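Local structure of aspartate aminotransferase, mitochondrial (Trypanosoma brucei brucei, 4W5K) at residues 208-213 with 239-244; 217-222 with 309-314; 250-255 with 286-291. The protein probably catalyses the reversible, pyridoxal-phosphate-dependent transfer of an amino group from aspartate to 2-oxoglutarate, working as a homodimer. The protein carries 1 engineered substitution. All coordinates share one frame; numbering follows the deposited sequence.

Interaction 1: 208-213 with 239-244. With PLP (pyridoxal-5'-phosphate), chain C.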
loop_
_atom_site.group_PDB
_atom_site.type_symbol
_atom_site.label_atom_id
_atom_site.label_comp_id
_atom_site.label_asym_id
_atom_site.label_seq_id
_atom_site.Cartn_x
_atom_site.Cartn_y
_atom_site.Cartn_z
ATOM N N VAL A 208 19.319 7.473 0.890
ATOM C CA VAL A 208 18.902 8.411 1.954
ATOM C C VAL A 208 17.499 8.084 2.434
ATOM O O VAL A 208 16.552 8.084 1.648
ATOM C CB VAL A 208 18.938 9.837 1.457
ATOM C CG1 VAL A 208 18.401 10.821 2.566
ATOM C CG2 VAL A 208 20.342 10.210 1.084
ATOM N N ASP A 209 17.368 7.761 3.713
ATOM C CA ASP A 209 16.054 7.641 4.344
ATOM C C ASP A 209 15.741 9.006 4.957
ATOM O O ASP A 209 16.358 9.416 5.947
ATOM C CB ASP A 209 16.053 6.516 5.399
ATOM C CG ASP A 209 14.680 6.314 6.055
ATOM O OD1 ASP A 209 13.804 7.187 5.902
ATOM O OD2 ASP A 209 14.476 5.279 6.730
ATOM N N MET A 210 14.833 9.741 4.317
ATOM C CA MET A 210 14.448 11.080 4.784
ATOM C C MET A 210 13.010 11.044 5.284
ATOM O O MET A 210 12.066 11.348 4.535
ATOM C CB MET A 210 14.581 12.128 3.668
ATOM C CG MET A 210 14.331 13.565 4.202
ATOM S SD MET A 210 14.790 14.868 3.054
ATOM C CE MET A 210 13.576 14.613 1.769
ATOM N N ALA A 211 12.854 10.649 6.540
ATOM C CA ALA A 211 11.512 10.447 7.098
ATOM C C ALA A 211 10.990 11.681 7.817
ATOM O O ALA A 211 9.816 11.712 8.153
ATOM C CB ALA A 211 11.513 9.224 8.075
ATOM N N TYR A 212 11.839 12.688 8.061
ATOM C CA TYR A 212 11.452 13.806 8.921
ATOM C C TYR A 212 11.855 15.175 8.389
ATOM O O TYR A 212 12.161 16.054 9.172
ATOM C CB TYR A 212 12.057 13.625 10.333
ATOM C CG TYR A 212 11.651 12.318 10.970
ATOM C CD1 TYR A 212 10.381 12.171 11.507
ATOM C CD2 TYR A 212 12.533 11.228 11.024
ATOM C CE1 TYR A 212 9.972 10.981 12.077
ATOM C CE2 TYR A 212 12.134 10.018 11.589
ATOM C CZ TYR A 212 10.838 9.908 12.109
ATOM O OH TYR A 212 10.408 8.735 12.676
ATOM N N GLN A 213 11.825 15.370 7.077
ATOM C CA GLN A 213 12.147 16.694 6.524
ATOM C C GLN A 213 11.220 17.774 7.090
ATOM O O GLN A 213 10.000 17.641 7.014
ATOM C CB GLN A 213 12.047 16.699 5.001
ATOM C CG GLN A 213 12.626 18.002 4.397
ATOM C CD GLN A 213 12.267 18.211 2.939
ATOM O OE1 GLN A 213 11.593 17.381 2.333
ATOM N NE2 GLN A 213 12.715 19.332 2.366
ATOM N N VAL A 239 16.468 8.322 -2.709
ATOM C CA VAL A 239 15.875 8.991 -1.553
ATOM C C VAL A 239 14.495 8.400 -1.265
ATOM O O VAL A 239 13.652 8.369 -2.165
ATOM C CB VAL A 239 15.710 10.509 -1.767
ATOM C CG1 VAL A 239 15.157 11.161 -0.484
ATOM C CG2 VAL A 239 17.054 11.164 -2.136
ATOM N N ALA A 240 14.286 7.915 -0.032
ATOM C CA ALA A 240 12.972 7.458 0.425
ATOM C C ALA A 240 12.401 8.572 1.278
ATOM O O ALA A 240 12.979 8.925 2.313
ATOM C CB ALA A 240 13.082 6.164 1.235
ATOM N N GLN A 241 11.290 9.145 0.823
ATOM C CA GLN A 241 10.745 10.350 1.431
ATOM C C GLN A 241 9.377 10.062 2.071
ATOM O O GLN A 241 8.436 9.660 1.388
ATOM C CB GLN A 241 10.644 11.455 0.352
ATOM C CG GLN A 241 9.958 12.732 0.764
ATOM C CD GLN A 241 9.891 13.726 -0.381
ATOM O OE1 GLN A 241 9.756 13.330 -1.544
ATOM N NE2 GLN A 241 9.930 15.022 -0.062
ATOM N N SER A 242 9.265 10.290 3.379
ATOM C CA SER A 242 8.007 10.069 4.103
ATOM C C SER A 242 7.242 11.357 4.380
ATOM O O SER A 242 7.828 12.364 4.795
ATOM C CB SER A 242 8.286 9.356 5.439
ATOM O OG SER A 242 7.099 9.263 6.217
ATOM N N PHE A 243 5.921 11.311 4.186
ATOM C CA PHE A 243 5.061 12.415 4.572
ATOM C C PHE A 243 4.263 12.120 5.824
ATOM O O PHE A 243 3.373 12.900 6.207
ATOM C CB PHE A 243 4.152 12.784 3.384
ATOM C CG PHE A 243 4.930 13.315 2.226
ATOM C CD1 PHE A 243 5.622 14.514 2.343
ATOM C CD2 PHE A 243 5.069 12.583 1.059
ATOM C CE1 PHE A 243 6.396 14.995 1.285
ATOM C CE2 PHE A 243 5.826 13.072 -0.009
ATOM C CZ PHE A 243 6.488 14.273 0.103
ATOM N N SER A 244 4.617 11.035 6.505
ATOM C CA SER A 244 3.874 10.621 7.693
ATOM C C SER A 244 4.005 11.595 8.842
ATOM O O SER A 244 3.007 12.080 9.369
ATOM C CB SER A 244 4.325 9.225 8.140
ATOM O OG SER A 244 3.956 8.249 7.165
HETATM N N1 PLP C . 12.324 5.367 8.191
HETATM C C2 PLP C . 12.460 5.933 9.436
HETATM C C2A PLP C . 13.828 6.343 9.880
HETATM C C3 PLP C . 11.349 6.120 10.257
HETATM O O3 PLP C . 11.463 6.665 11.507
HETATM C C4 PLP C . 10.092 5.734 9.811
HETATM C C4A PLP C . 8.894 6.156 10.616
HETATM O O4A PLP C . 8.627 5.538 11.651
HETATM C C5 PLP C . 9.951 5.161 8.548
HETATM C C6 PLP C . 11.073 4.995 7.734
HETATM C C5A PLP C . 8.589 4.704 8.047
HETATM O O4P PLP C . 7.811 5.798 7.648
HETATM P P PLP C . 6.423 5.617 6.967
HETATM O O1P PLP C . 5.330 5.599 7.994
HETATM O O2P PLP C . 6.411 4.342 6.161
HETATM O O3P PLP C . 6.286 6.821 6.065
HETATM O O HOH W 1 11.375 7.943 4.723
HETATM O O HOH W 2 10.390 13.627 4.836
HETATM O O HOH W 3 7.767 9.909 8.913
HETATM O O HOH W 4 7.672 13.146 7.487
#

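Interaction 2: 217-222 with 309-314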
loop_
_atom_site.group_PDB
_atom_site.type_symbol
_atom_site.label_atom_id
_atom_site.label_comp_id
_atom_site.label_asym_id
_atom_site.label_seq_id
_atom_site.Cartn_x
_atom_site.Cartn_y
_atom_site.Cartn_z
ATOM N N THR A 217 13.769 19.848 12.391
ATOM C CA THR A 217 14.280 21.090 12.964
ATOM C C THR A 217 13.404 22.306 12.661
ATOM O O THR A 217 13.700 23.427 13.113
ATOM C CB THR A 217 15.729 21.413 12.474
ATOM O OG1 THR A 217 15.708 21.876 11.115
ATOM C CG2 THR A 217 16.682 20.230 12.652
ATOM N N GLY A 218 12.346 22.088 11.880
ATOM C CA GLY A 218 11.438 23.158 11.494
ATOM C C GLY A 218 11.913 23.888 10.253
ATOM O O GLY A 218 11.288 24.842 9.815
ATOM N N GLN A 219 13.035 23.440 9.694
ATOM C CA GLN A 219 13.660 24.120 8.560
ATOM C C GLN A 219 13.757 23.138 7.397
ATOM O O GLN A 219 14.607 22.254 7.422
ATOM C CB GLN A 219 15.070 24.629 8.932
ATOM C CG GLN A 219 15.178 25.291 10.331
ATOM C CD GLN A 219 16.635 25.396 10.859
ATOM O OE1 GLN A 219 17.177 26.500 10.974
ATOM N NE2 GLN A 219 17.252 24.251 11.201
ATOM N N LEU A 220 12.881 23.282 6.399
ATOM C CA LEU A 220 12.828 22.314 5.298
ATOM C C LEU A 220 14.115 22.203 4.479
ATOM O O LEU A 220 14.496 21.098 4.112
ATOM C CB LEU A 220 11.681 22.664 4.342
ATOM C CG LEU A 220 10.289 22.438 4.921
ATOM C CD1 LEU A 220 9.265 23.243 4.108
ATOM C CD2 LEU A 220 9.957 20.939 4.925
ATOM N N ASP A 221 14.762 23.338 4.181
ATOM C CA ASP A 221 15.981 23.304 3.358
ATOM C C ASP A 221 17.126 22.661 4.137
ATOM O O ASP A 221 17.812 21.771 3.628
ATOM C CB ASP A 221 16.401 24.698 2.890
ATOM C CG ASP A 221 15.345 25.383 2.047
ATOM O OD1 ASP A 221 14.724 24.711 1.197
ATOM O OD2 ASP A 221 15.141 26.602 2.229
ATOM N N TYR A 222 17.317 23.120 5.370
ATOM C CA TYR A 222 18.365 22.581 6.229
ATOM C C TYR A 222 18.200 21.060 6.372
ATOM O O TYR A 222 19.171 20.306 6.280
ATOM C CB TYR A 222 18.336 23.278 7.595
ATOM C CG TYR A 222 19.375 22.786 8.588
ATOM C CD1 TYR A 222 19.141 21.653 9.367
ATOM C CD2 TYR A 222 20.571 23.483 8.776
ATOM C CE1 TYR A 222 20.091 21.202 10.289
ATOM C CE2 TYR A 222 21.518 23.046 9.699
ATOM C CZ TYR A 222 21.269 21.913 10.452
ATOM O OH TYR A 222 22.212 21.488 11.372
ATOM N N GLU A 309 3.290 25.383 11.071
ATOM C CA GLU A 309 2.964 24.224 11.886
ATOM C C GLU A 309 4.161 23.295 12.058
ATOM O O GLU A 309 4.334 22.697 13.127
ATOM C CB GLU A 309 1.763 23.478 11.278
ATOM C CG GLU A 309 0.509 24.364 11.271
ATOM C CD GLU A 309 -0.784 23.607 10.964
ATOM O OE1 GLU A 309 -1.059 23.356 9.768
ATOM O OE2 GLU A 309 -1.538 23.304 11.923
ATOM N N LEU A 310 4.996 23.170 11.023
ATOM C CA LEU A 310 6.243 22.403 11.149
ATOM C C LEU A 310 7.080 22.914 12.310
ATOM O O LEU A 310 7.619 22.144 13.133
ATOM C CB LEU A 310 7.070 22.484 9.863
ATOM C CG LEU A 310 6.642 21.606 8.689
ATOM C CD1 LEU A 310 7.460 21.966 7.459
ATOM C CD2 LEU A 310 6.806 20.136 9.020
ATOM N N LYS A 311 7.211 24.228 12.359
ATOM C CA LYS A 311 8.001 24.858 13.397
ATOM C C LYS A 311 7.355 24.669 14.770
ATOM O O LYS A 311 8.061 24.503 15.762
ATOM C CB LYS A 311 8.217 26.342 13.085
ATOM C CG LYS A 311 9.259 26.565 11.991
ATOM C CD LYS A 311 9.540 28.039 11.743
ATOM C CE LYS A 311 10.293 28.254 10.433
ATOM N NZ LYS A 311 11.616 27.564 10.393
ATOM N N GLN A 312 6.023 24.687 14.841
ATOM C CA GLN A 312 5.360 24.421 16.115
ATOM C C GLN A 312 5.702 23.021 16.632
ATOM O O GLN A 312 6.017 22.876 17.812
ATOM C CB GLN A 312 3.831 24.565 16.001
ATOM C CG GLN A 312 3.353 25.974 15.771
ATOM C CD GLN A 312 1.856 26.070 15.457
ATOM O OE1 GLN A 312 1.213 25.100 15.033
ATOM N NE2 GLN A 312 1.305 27.251 15.647
ATOM N N MET A 313 5.630 22.006 15.764
ATOM C CA MET A 313 5.954 20.636 16.164
ATOM C C MET A 313 7.432 20.499 16.579
ATOM O O MET A 313 7.745 19.970 17.658
ATOM C CB MET A 313 5.622 19.648 15.029
ATOM C CG MET A 313 4.130 19.491 14.828
ATOM S SD MET A 313 3.780 18.235 13.544
ATOM C CE MET A 313 4.380 19.092 12.090
ATOM N N SER A 314 8.327 21.003 15.738
ATOM C CA SER A 314 9.768 20.833 15.983
ATOM C C SER A 314 10.180 21.609 17.231
ATOM O O SER A 314 10.986 21.120 18.018
ATOM C CB SER A 314 10.598 21.266 14.766
ATOM O OG SER A 314 10.498 22.663 14.530
HETATM O O HOH W 5 12.838 26.231 13.107
#

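Interaction 3: 250-255 with 286-291. With PLP (pyridoxal-5'-phosphate), chain C.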
loop_
_atom_site.group_PDB
_atom_site.type_symbol
_atom_site.label_atom_id
_atom_site.label_comp_id
_atom_site.label_asym_id
_atom_site.label_seq_id
_atom_site.Cartn_x
_atom_site.Cartn_y
_atom_site.Cartn_z
ATOM N N TYR A 250 0.463 9.831 8.876
ATOM C CA TYR A 250 0.888 8.463 9.204
ATOM C C TYR A 250 0.074 7.330 8.568
ATOM O O TYR A 250 0.560 6.617 7.663
ATOM C CB TYR A 250 0.871 8.286 10.732
ATOM C CG TYR A 250 1.691 9.314 11.502
ATOM C CD1 TYR A 250 3.066 9.136 11.682
ATOM C CD2 TYR A 250 1.089 10.427 12.090
ATOM C CE1 TYR A 250 3.822 10.066 12.398
ATOM C CE2 TYR A 250 1.850 11.354 12.824
ATOM C CZ TYR A 250 3.203 11.164 12.959
ATOM O OH TYR A 250 3.950 12.063 13.677
ATOM N N GLY A 251 -1.167 7.180 9.017
ATOM C CA GLY A 251 -1.975 6.045 8.590
ATOM C C GLY A 251 -2.510 6.126 7.175
ATOM O O GLY A 251 -3.084 5.154 6.669
ATOM N N HIS A 252 -2.332 7.256 6.508
ATOM C CA HIS A 252 -2.806 7.329 5.126
ATOM C C HIS A 252 -1.773 6.811 4.096
ATOM O O HIS A 252 -2.108 6.645 2.910
ATOM C CB HIS A 252 -3.254 8.757 4.822
ATOM C CG HIS A 252 -4.557 9.112 5.469
ATOM N ND1 HIS A 252 -5.720 8.415 5.216
ATOM C CD2 HIS A 252 -4.885 10.075 6.367
ATOM C CE1 HIS A 252 -6.713 8.948 5.909
ATOM N NE2 HIS A 252 -6.230 9.960 6.619
ATOM N N ARG A 253 -0.566 6.544 4.586
ATOM C CA ARG A 253 0.523 5.863 3.870
ATOM C C ARG A 253 0.974 6.626 2.634
ATOM O O ARG A 253 0.793 6.162 1.492
ATOM C CB ARG A 253 0.099 4.439 3.478
ATOM C CG ARG A 253 -0.550 3.612 4.605
ATOM C CD ARG A 253 0.259 3.674 5.933
ATOM N NE ARG A 253 1.589 3.066 5.797
ATOM C CZ ARG A 253 2.736 3.697 6.034
ATOM N NH1 ARG A 253 2.754 4.973 6.422
ATOM N NH2 ARG A 253 3.895 3.050 5.866
ATOM N N CYS A 254 1.612 7.769 2.882
ATOM C CA CYS A 254 1.968 8.692 1.830
ATOM C C CYS A 254 3.470 8.942 1.856
ATOM O O CYS A 254 4.004 9.393 2.877
ATOM C CB CYS A 254 1.217 10.012 2.013
ATOM S SG CYS A 254 1.494 11.214 0.725
ATOM N N GLY A 255 4.129 8.616 0.753
ATOM C CA GLY A 255 5.555 8.923 0.590
ATOM C C GLY A 255 5.937 8.982 -0.881
ATOM O O GLY A 255 5.067 8.834 -1.767
ATOM N N PRO A 286 -2.574 4.723 -2.646
ATOM C CA PRO A 286 -3.767 5.356 -2.077
ATOM C C PRO A 286 -3.790 6.858 -2.320
ATOM O O PRO A 286 -2.786 7.584 -2.142
ATOM C CB PRO A 286 -3.675 5.017 -0.589
ATOM C CG PRO A 286 -2.197 4.732 -0.326
ATOM C CD PRO A 286 -1.686 4.139 -1.626
ATOM N N LEU A 287 -4.964 7.318 -2.725
ATOM C CA LEU A 287 -5.206 8.706 -3.103
ATOM C C LEU A 287 -5.051 9.759 -2.017
ATOM O O LEU A 287 -4.579 10.864 -2.309
ATOM C CB LEU A 287 -6.633 8.843 -3.624
ATOM C CG LEU A 287 -6.981 8.114 -4.922
ATOM C CD1 LEU A 287 -8.478 8.028 -5.017
ATOM C CD2 LEU A 287 -6.395 8.851 -6.132
ATOM N N TYR A 288 -5.515 9.458 -0.800
ATOM C CA TYR A 288 -5.844 10.521 0.173
ATOM C C TYR A 288 -4.644 11.394 0.524
ATOM O O TYR A 288 -4.711 12.627 0.448
ATOM C CB TYR A 288 -6.428 9.911 1.448
ATOM C CG TYR A 288 -6.911 10.939 2.454
ATOM C CD1 TYR A 288 -6.069 11.404 3.445
ATOM C CD2 TYR A 288 -8.204 11.429 2.407
ATOM C CE1 TYR A 288 -6.494 12.320 4.370
ATOM C CE2 TYR A 288 -8.639 12.350 3.326
ATOM C CZ TYR A 288 -7.771 12.794 4.302
ATOM O OH TYR A 288 -8.161 13.715 5.252
ATOM N N GLY A 289 -3.543 10.737 0.892
ATOM C CA GLY A 289 -2.336 11.463 1.280
ATOM C C GLY A 289 -1.826 12.331 0.138
ATOM O O GLY A 289 -1.462 13.491 0.340
ATOM N N ALA A 290 -1.818 11.770 -1.065
ATOM C CA ALA A 290 -1.322 12.472 -2.244
ATOM C C ALA A 290 -2.163 13.695 -2.576
ATOM O O ALA A 290 -1.625 14.734 -2.948
ATOM C CB ALA A 290 -1.259 11.504 -3.458
ATOM N N TRP A 291 -3.481 13.585 -2.422
ATOM C CA TRP A 291 -4.364 14.722 -2.598
ATOM C C TRP A 291 -4.002 15.867 -1.661
ATOM O O TRP A 291 -3.891 17.026 -2.064
ATOM C CB TRP A 291 -5.806 14.328 -2.304
ATOM C CG TRP A 291 -6.533 13.624 -3.391
ATOM C CD1 TRP A 291 -6.243 13.610 -4.729
ATOM C CD2 TRP A 291 -7.712 12.836 -3.213
ATOM N NE1 TRP A 291 -7.207 12.856 -5.401
ATOM C CE2 TRP A 291 -8.109 12.376 -4.484
ATOM C CE3 TRP A 291 -8.475 12.481 -2.092
ATOM C CZ2 TRP A 291 -9.237 11.558 -4.668
ATOM C CZ3 TRP A 291 -9.598 11.680 -2.276
ATOM C CH2 TRP A 291 -9.964 11.230 -3.554
HETATM N N1 PLP C . 12.324 5.367 8.191
HETATM C C2 PLP C . 12.460 5.933 9.436
HETATM C C2A PLP C . 13.828 6.343 9.880
HETATM C C3 PLP C . 11.349 6.120 10.257
HETATM O O3 PLP C . 11.463 6.665 11.507
HETATM C C4 PLP C . 10.092 5.734 9.811
HETATM C C4A PLP C . 8.894 6.156 10.616
HETATM O O4A PLP C . 8.627 5.538 11.651
HETATM C C5 PLP C . 9.951 5.161 8.548
HETATM C C6 PLP C . 11.073 4.995 7.734
HETATM C C5A PLP C . 8.589 4.704 8.047
HETATM O O4P PLP C . 7.811 5.798 7.648
HETATM P P PLP C . 6.423 5.617 6.967
HETATM O O1P PLP C . 5.330 5.599 7.994
HETATM O O2P PLP C . 6.411 4.342 6.161
HETATM O O3P PLP C . 6.286 6.821 6.065
HETATM O O HOH W 6 -8.333 11.754 7.497
HETATM O O HOH W 7 -1.941 8.374 0.521
#

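Interaction 1: 208-213 with 239-244
Three groups reach the carbonyl oxygen of Met210 where its strand leaves the sheet. Ser242 N donates to Met210 O over 3.2 Å, with an N-H...O angle of 166° but from a position tilted out of the carbonyl plane. The CA-H of Gln241 makes a weaker contact with the same oxygen, and a water donates to Met210 O at 2.8 Å. That water also donates to Ser242 O and accepts from Gln213 N, so it bridges residues 208-213 and 239-244 as the strands part. Earlier in the strands, Ala240 N donates to Val208 O and Met210 N to Ala240 O, both at 2.8 Å. The strand axes differ by 9° in direction, so these are parallel neighbours in the central mixed sheet of the fold-type I aminotransferase architecture, with the cofactor at their C-terminal ends. Val208, Met210, Val239 and Gln241 put their side chains on one face, touched by helices 69-80 and 225-230. Asp209 and Ala240 lie on the other, against helix 99-110.

With CG anti to the backbone N (chi1 -178°), Asp209 sends OD2 to 2.6 Å from PLP N1, consistent with the aspartate-pyridine pairing of this family. His131 bonds the same OD2, while a water links OD1 to Ala240 O. Ala211 CB sits over one face of the pyridine ring, 3.7 Å from PLP C2. Tyr212 OH shares a 2.6 Å hydrogen bond with PLP O3. At the phosphate, Ser242 OG donates to PLP O3P at 2.6 Å and accepts from Ser244 N, forming an ST turn that orients the hydroxyl.

Interaction 2: 217-222 with 309-314
Gly218 rests directly against one side of helix 300-331, and the closeness can be measured backbone to backbone: its CA is 4.3 Å from Lys311 CA. This is the tight part of the contact. The OG of Ser314 comes within 3.2 Å of Gly218 CA, a van der Waals approach made possible because the glycine has no side chain on the flank it turns to the helix. Ser314 holds that hydroxyl between its own backbone N and carbonyl carbon (chi1 66°), which places OG beside the loop. Leu310 and Leu220 extend the packing with an apolar patch, their side chains crossing at about a right angle. A single methyl, Leu310 CD1, does the touching and lies 3.7 Å from Leu220 CD2.

The solvent side is looser and polar. Lys311 arches over the Gly218 carbonyl, its CG 3.4 Å from Gly218 O, and the bend at its last torsion (chi4 -60°) curls the ammonium back to the same oxygen. Lys311 NZ donates to Gly218 O at 2.8 Å from well above the carbonyl plane. A water that donates to Thr217 O accepts from this NZ as well, at 3.3 Å. Within the loop, Gln219 NE2 donates to Thr217 OG1, which also bonds Asp223 at the following helical turn.

Gly218, with phi positive at 87°, takes a left-handed backbone conformation just before the short, weakly bonded helix at about 220-222, and its seat on the long helix 300-331 matches the kind of helix that in fold-type I aminotransferases runs from the large to the small domain.

Interaction 3: 250-255 with 286-291
His252 lays its imidazole over the ring of Tyr288, and the contact can be traced outward from the backbone. CB comes first, near Tyr288 CD1 and the start of helix 287-297 at Gly289 N. At CG the rings already meet, with Tyr288 CD1 3.4 Å from His252 CG. His252 ND1 and CE1 each lie 3.5 Å from Tyr288 CD1, and CD2 touches Tyr288 CD1 and CE1. That same CD1 sits over the centre of the imidazole, yet the planes are inclined by 31°, so the pair is oblique, with centroids 4.0 Å apart. At the tip, NE2 lies 3.3 Å from Tyr288 CE1 and shares a water with Tyr288 OH.

This pairing belongs to the dimer interface of the fold-type I enzyme: the rings of Trp291 and Tyr288 of the second subunit meet His252 and Tyr288, respectively. One residue on, Arg253 reaches the cofactor. Bends at chi2 (-48°) and chi3 curl its chain away from the helix, and NH2 donates to PLP O2P at 2.8 Å, nearly straight at 173°. NH1 donates both to PLP O1P and to Tyr250 O, fixing the rotation of the guanidinium, while Tyr282 of the second subunit takes another bond from NH2. A water donates to His252 O and Pro286 O and accepts weakly from Gly289 N. Cys254, its SG anti to the backbone N, presses that sulphur to 3.6 Å from Gly289 C.

Overall arrangement
Interactions 1 and 3 both reach the phosphate of one cofactor, their centres 14 Å apart. They join where Phe243 N probably bonds Cys254 O, at 3.0 Å, and where Ser244 packs on Arg253. Interaction 2 also lies 14 Å from interaction 1, linked by a probable bond from Gln213 NE2 to Leu220 O (3.1 Å), but 20 Å from interaction 3. Along the chain, interactions 1 and 2 alternate their segments, interaction 1 closes before interaction 3 opens, and interaction 3 is nested inside the loop that interaction 2 closes. Beyond strands 205-210 and 238-242, segment 217-222 packs on helix 300-331 and 250-255 on helix 287-297, consecutive helices of which the latter lies at the dimer interface.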